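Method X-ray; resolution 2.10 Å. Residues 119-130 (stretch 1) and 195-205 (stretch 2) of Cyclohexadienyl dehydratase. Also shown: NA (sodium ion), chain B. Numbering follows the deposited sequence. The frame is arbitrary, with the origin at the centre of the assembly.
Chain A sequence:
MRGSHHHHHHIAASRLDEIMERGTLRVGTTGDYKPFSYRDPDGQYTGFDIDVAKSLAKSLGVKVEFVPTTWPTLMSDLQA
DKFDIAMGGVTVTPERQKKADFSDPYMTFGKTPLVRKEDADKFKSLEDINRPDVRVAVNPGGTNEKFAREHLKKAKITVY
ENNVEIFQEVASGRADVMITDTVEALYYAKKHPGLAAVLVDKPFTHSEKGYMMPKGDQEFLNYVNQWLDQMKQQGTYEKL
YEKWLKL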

# COMPACT_ATOMS: atom_id res chain seq x y z
N ASP A 119 22.56 -7.97 0.82
CA ASP A 119 21.98 -9.08 0.06
C ASP A 119 20.79 -8.60 -0.71
O ASP A 119 20.00 -9.40 -1.18
N ALA A 120 20.53 -7.29 -0.72
CA ALA A 120 19.23 -6.80 -1.26
C ALA A 120 18.98 -7.23 -2.72
O ALA A 120 17.87 -7.65 -3.12
N ASP A 121 20.04 -7.02 -3.48
CA ASP A 121 20.12 -7.34 -4.92
C ASP A 121 20.16 -8.86 -5.10
O ASP A 121 19.79 -9.39 -6.10
N LYS A 122 20.61 -9.55 -4.07
CA LYS A 122 20.80 -10.96 -4.18
C LYS A 122 19.52 -11.73 -3.96
O LYS A 122 19.44 -12.84 -4.43
N PHE A 123 18.53 -11.19 -3.25
CA PHE A 123 17.30 -11.91 -3.07
C PHE A 123 16.14 -11.09 -3.60
O PHE A 123 15.51 -10.31 -2.86
N LYS A 124 15.84 -11.23 -4.89
CA LYS A 124 14.78 -10.41 -5.45
C LYS A 124 13.67 -11.16 -6.12
O LYS A 124 12.70 -10.55 -6.58
N SER A 125 13.77 -12.47 -6.15
CA SER A 125 12.72 -13.31 -6.67
C SER A 125 12.55 -14.52 -5.78
O SER A 125 13.40 -14.82 -4.89
N LEU A 126 11.43 -15.20 -6.02
CA LEU A 126 11.17 -16.47 -5.41
C LEU A 126 12.36 -17.41 -5.66
O LEU A 126 12.87 -18.02 -4.73
N GLU A 127 12.87 -17.41 -6.89
CA GLU A 127 13.92 -18.32 -7.31
C GLU A 127 15.18 -18.09 -6.47
O GLU A 127 15.89 -19.02 -6.13
N ASP A 128 15.47 -16.83 -6.21
CA ASP A 128 16.69 -16.47 -5.51
C ASP A 128 16.64 -16.98 -4.07
O ASP A 128 17.66 -17.21 -3.45
N ILE A 129 15.43 -17.07 -3.55
CA ILE A 129 15.21 -17.32 -2.14
C ILE A 129 15.03 -18.81 -1.88
O ILE A 129 15.54 -19.33 -0.88
N ASN A 130 14.30 -19.48 -2.76
CA ASN A 130 14.03 -20.88 -2.63
C ASN A 130 15.27 -21.73 -3.07
O ASN A 130 15.22 -22.45 -4.06
N LEU A 195 19.60 -3.81 7.45
CA LEU A 195 18.50 -4.67 6.84
C LEU A 195 17.83 -3.92 5.69
O LEU A 195 17.80 -2.67 5.66
N ALA A 196 17.35 -4.69 4.74
CA ALA A 196 16.60 -4.19 3.61
C ALA A 196 15.37 -5.04 3.35
O ALA A 196 15.34 -6.24 3.63
N ALA A 197 14.30 -4.41 2.95
CA ALA A 197 13.05 -5.15 2.60
C ALA A 197 13.03 -5.21 1.11
O ALA A 197 13.23 -4.20 0.49
N VAL A 198 12.74 -6.33 0.51
CA VAL A 198 12.70 -6.40 -0.97
C VAL A 198 11.28 -6.69 -1.45
O VAL A 198 10.75 -7.71 -1.10
N LEU A 199 10.63 -5.81 -2.20
CA LEU A 199 9.24 -6.06 -2.63
C LEU A 199 9.29 -7.05 -3.82
O LEU A 199 10.07 -6.88 -4.69
N VAL A 200 8.56 -8.12 -3.71
CA VAL A 200 8.52 -9.15 -4.71
C VAL A 200 7.03 -9.30 -5.04
O VAL A 200 6.18 -9.13 -4.15
N ASP A 201 6.70 -9.68 -6.26
CA ASP A 201 5.30 -9.89 -6.71
C ASP A 201 4.80 -11.28 -6.33
O ASP A 201 5.24 -11.83 -5.35
N LYS A 202 3.89 -11.86 -7.06
CA LYS A 202 3.32 -13.14 -6.66
C LYS A 202 4.47 -14.12 -6.57
O LYS A 202 5.43 -13.99 -7.27
N PRO A 203 4.38 -15.12 -5.73
CA PRO A 203 3.28 -15.40 -4.85
C PRO A 203 3.36 -14.59 -3.55
O PRO A 203 2.57 -14.80 -2.65
N PHE A 204 4.34 -13.70 -3.40
CA PHE A 204 4.52 -13.05 -2.08
C PHE A 204 3.34 -12.09 -1.78
O PHE A 204 2.76 -12.11 -0.69
N THR A 205 2.99 -11.30 -2.78
CA THR A 205 1.91 -10.32 -2.68
C THR A 205 0.58 -11.02 -2.72
O THR A 205 0.48 -12.04 -3.32

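The two stretches meet through apolar side chains of stretch 2 packed against side chains and backbone of stretch 1, burying 399 Å² in total, and no hydrogen bond crosses between them. Along stretch 2, alternation sets the pattern: Ala 196, Val 198 and Val 200 direct CA-to-CB toward stretch 1, whereas Ala 197 and Leu 199 point away. At one end two small side chains meet, Ala 120 CB lying 4.1 Å from Ala 196 CB; here the CA atoms of Ala 120 and Ala 196 are 6.1 Å apart.

Val 198 (chi1 t) is the next bump, and it fills a hollow lined largely by backbone. Its CG2 lies 3.6 Å from Ala 120 O, while CG1 reaches 3.4 Å from Phe 123 O and 4.0 Å from Lys 124 CA. The Phe 123 side chain (chi1 m) sets out sideways and its end leads away. Lys 124 also carries its end away, where NZ donates to Asp 121 O at 2.8 Å. Val 200, again t, settles against the following turn, with CG2 3.9 Å from Lys 124 O and CG1 4.3 Å from Ser 125 CA.

Beyond it, the short helix 126-129 supplies the projections. Leu 126 (chi1 t, chi2 p) forks over stretch 2: CD2 lies 4.0 Å from Pro 203 CD, on the ring that follows a cis peptide bond, and CD1 is 3.8 Å from Phe 204 CE1. Phe 204 (chi1 m) directs CA-to-CB toward stretch 1, and Ile 129 (m, t) meets its tip, CD1 to CZ at 3.9 Å. Both methyls approach the ring obliquely.

Polar groups brace stretch 1 internally. Ser 125 OG caps the helix by accepting from Asp 128 N at 3.1 Å, and Asp 128 OD2 accepts from Lys 124 N. Leu 195 O binds the sodium ion NA at 2.5 Å, alongside two waters and ligands elsewhere in the structure.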

# COMPACT_ATOMS: atom_id res chain seq x y z
CB ASP A 119 21.49 -10.15 1.04
CG ASP A 119 22.60 -11.03 1.57
OD1 ASP A 119 23.72 -10.86 1.18
OD2 ASP A 119 22.34 -11.92 2.38
CB ALA A 120 19.15 -5.28 -1.17
CB ASP A 121 21.42 -6.76 -5.46
CG ASP A 121 22.65 -7.26 -4.65
OD1 ASP A 121 22.56 -7.50 -3.36
OD2 ASP A 121 23.71 -7.44 -5.33
CB LYS A 122 21.85 -11.37 -3.18
CG LYS A 122 21.77 -12.81 -2.83
CD LYS A 122 22.86 -13.19 -1.85
CE LYS A 122 22.91 -14.71 -1.82
NZ LYS A 122 23.86 -15.24 -0.82
CB PHE A 123 17.07 -12.20 -1.58
CG PHE A 123 18.06 -13.16 -0.98
CD1 PHE A 123 18.08 -14.48 -1.37
CD2 PHE A 123 18.89 -12.77 0.06
CE1 PHE A 123 18.96 -15.39 -0.77
CE2 PHE A 123 19.76 -13.65 0.68
CZ PHE A 123 19.79 -14.98 0.27
CB LYS A 124 15.33 -9.29 -6.33
CG LYS A 124 16.59 -9.57 -7.11
CD LYS A 124 16.72 -8.52 -8.22
CE LYS A 124 17.97 -8.68 -9.08
NZ LYS A 124 19.15 -8.00 -8.45
CB SER A 125 13.06 -13.79 -8.08
OG SER A 125 14.24 -14.56 -7.98
CB LEU A 126 9.89 -17.06 -5.97
CG LEU A 126 9.49 -18.40 -5.38
CD1 LEU A 126 9.16 -18.22 -3.94
CD2 LEU A 126 8.29 -18.95 -6.14
CB GLU A 127 14.28 -18.15 -8.83
CG GLU A 127 13.18 -18.54 -9.85
CD GLU A 127 11.79 -17.82 -9.65
OE1 GLU A 127 11.72 -16.59 -9.34
OE2 GLU A 127 10.74 -18.49 -9.80
CB ASP A 128 16.79 -14.94 -5.44
CG ASP A 128 17.13 -14.35 -6.76
OD1 ASP A 128 17.30 -15.15 -7.65
OD2 ASP A 128 17.21 -13.12 -6.91
CB ILE A 129 14.04 -16.47 -1.56
CG1 ILE A 129 14.42 -14.97 -1.65
CG2 ILE A 129 13.72 -16.86 -0.13
CD1 ILE A 129 13.25 -14.04 -1.61
CB ASN A 130 12.85 -21.19 -3.52
CG ASN A 130 12.35 -22.59 -3.31
OD1 ASN A 130 12.43 -23.16 -2.23
ND2 ASN A 130 11.87 -23.17 -4.37
CB LEU A 195 17.44 -5.04 7.84
CG LEU A 195 17.83 -5.83 9.09
CD1 LEU A 195 16.67 -6.03 10.02
CD2 LEU A 195 18.27 -7.20 8.73
CB ALA A 196 17.48 -4.19 2.38
CB ALA A 197 11.80 -4.39 3.04
CB VAL A 198 13.63 -7.51 -1.47
CG1 VAL A 198 13.72 -7.47 -2.99
CG2 VAL A 198 15.02 -7.32 -0.87
CB LEU A 199 8.42 -4.83 -3.00
CG LEU A 199 8.10 -3.73 -1.97
CD1 LEU A 199 7.30 -2.66 -2.71
CD2 LEU A 199 7.38 -4.34 -0.74
CB VAL A 200 9.01 -10.48 -4.08
CG1 VAL A 200 9.06 -11.58 -5.14
CG2 VAL A 200 10.38 -10.32 -3.44
CB ASP A 201 5.21 -9.58 -8.20
CG ASP A 201 5.72 -8.20 -8.50
OD1 ASP A 201 5.46 -7.33 -7.66
OD2 ASP A 201 6.40 -7.97 -9.52
CB LYS A 202 2.36 -13.67 -7.71
CG LYS A 202 1.27 -12.69 -8.15
CD LYS A 202 0.32 -12.37 -6.99
CE LYS A 202 -1.09 -12.04 -7.48
NZ LYS A 202 -2.07 -12.36 -6.40
CB PRO A 203 3.47 -16.92 -4.60
CG PRO A 203 4.98 -17.11 -4.61
CD PRO A 203 5.41 -16.19 -5.74
CB PHE A 204 5.83 -12.28 -2.06
CG PHE A 204 7.07 -13.14 -2.01
CD1 PHE A 204 7.62 -13.72 -3.16
CD2 PHE A 204 7.71 -13.37 -0.80
CE1 PHE A 204 8.77 -14.54 -3.07
CE2 PHE A 204 8.86 -14.16 -0.72
CZ PHE A 204 9.40 -14.73 -1.86
CB THR A 205 1.94 -9.34 -3.81
OG1 THR A 205 1.84 -10.03 -5.01
CG2 THR A 205 3.19 -8.57 -3.82
NA NA B . 17.68 -0.32 6.61
O HOH W 1 16.66 0.63 4.74
O HOH W 2 19.74 -0.09 5.40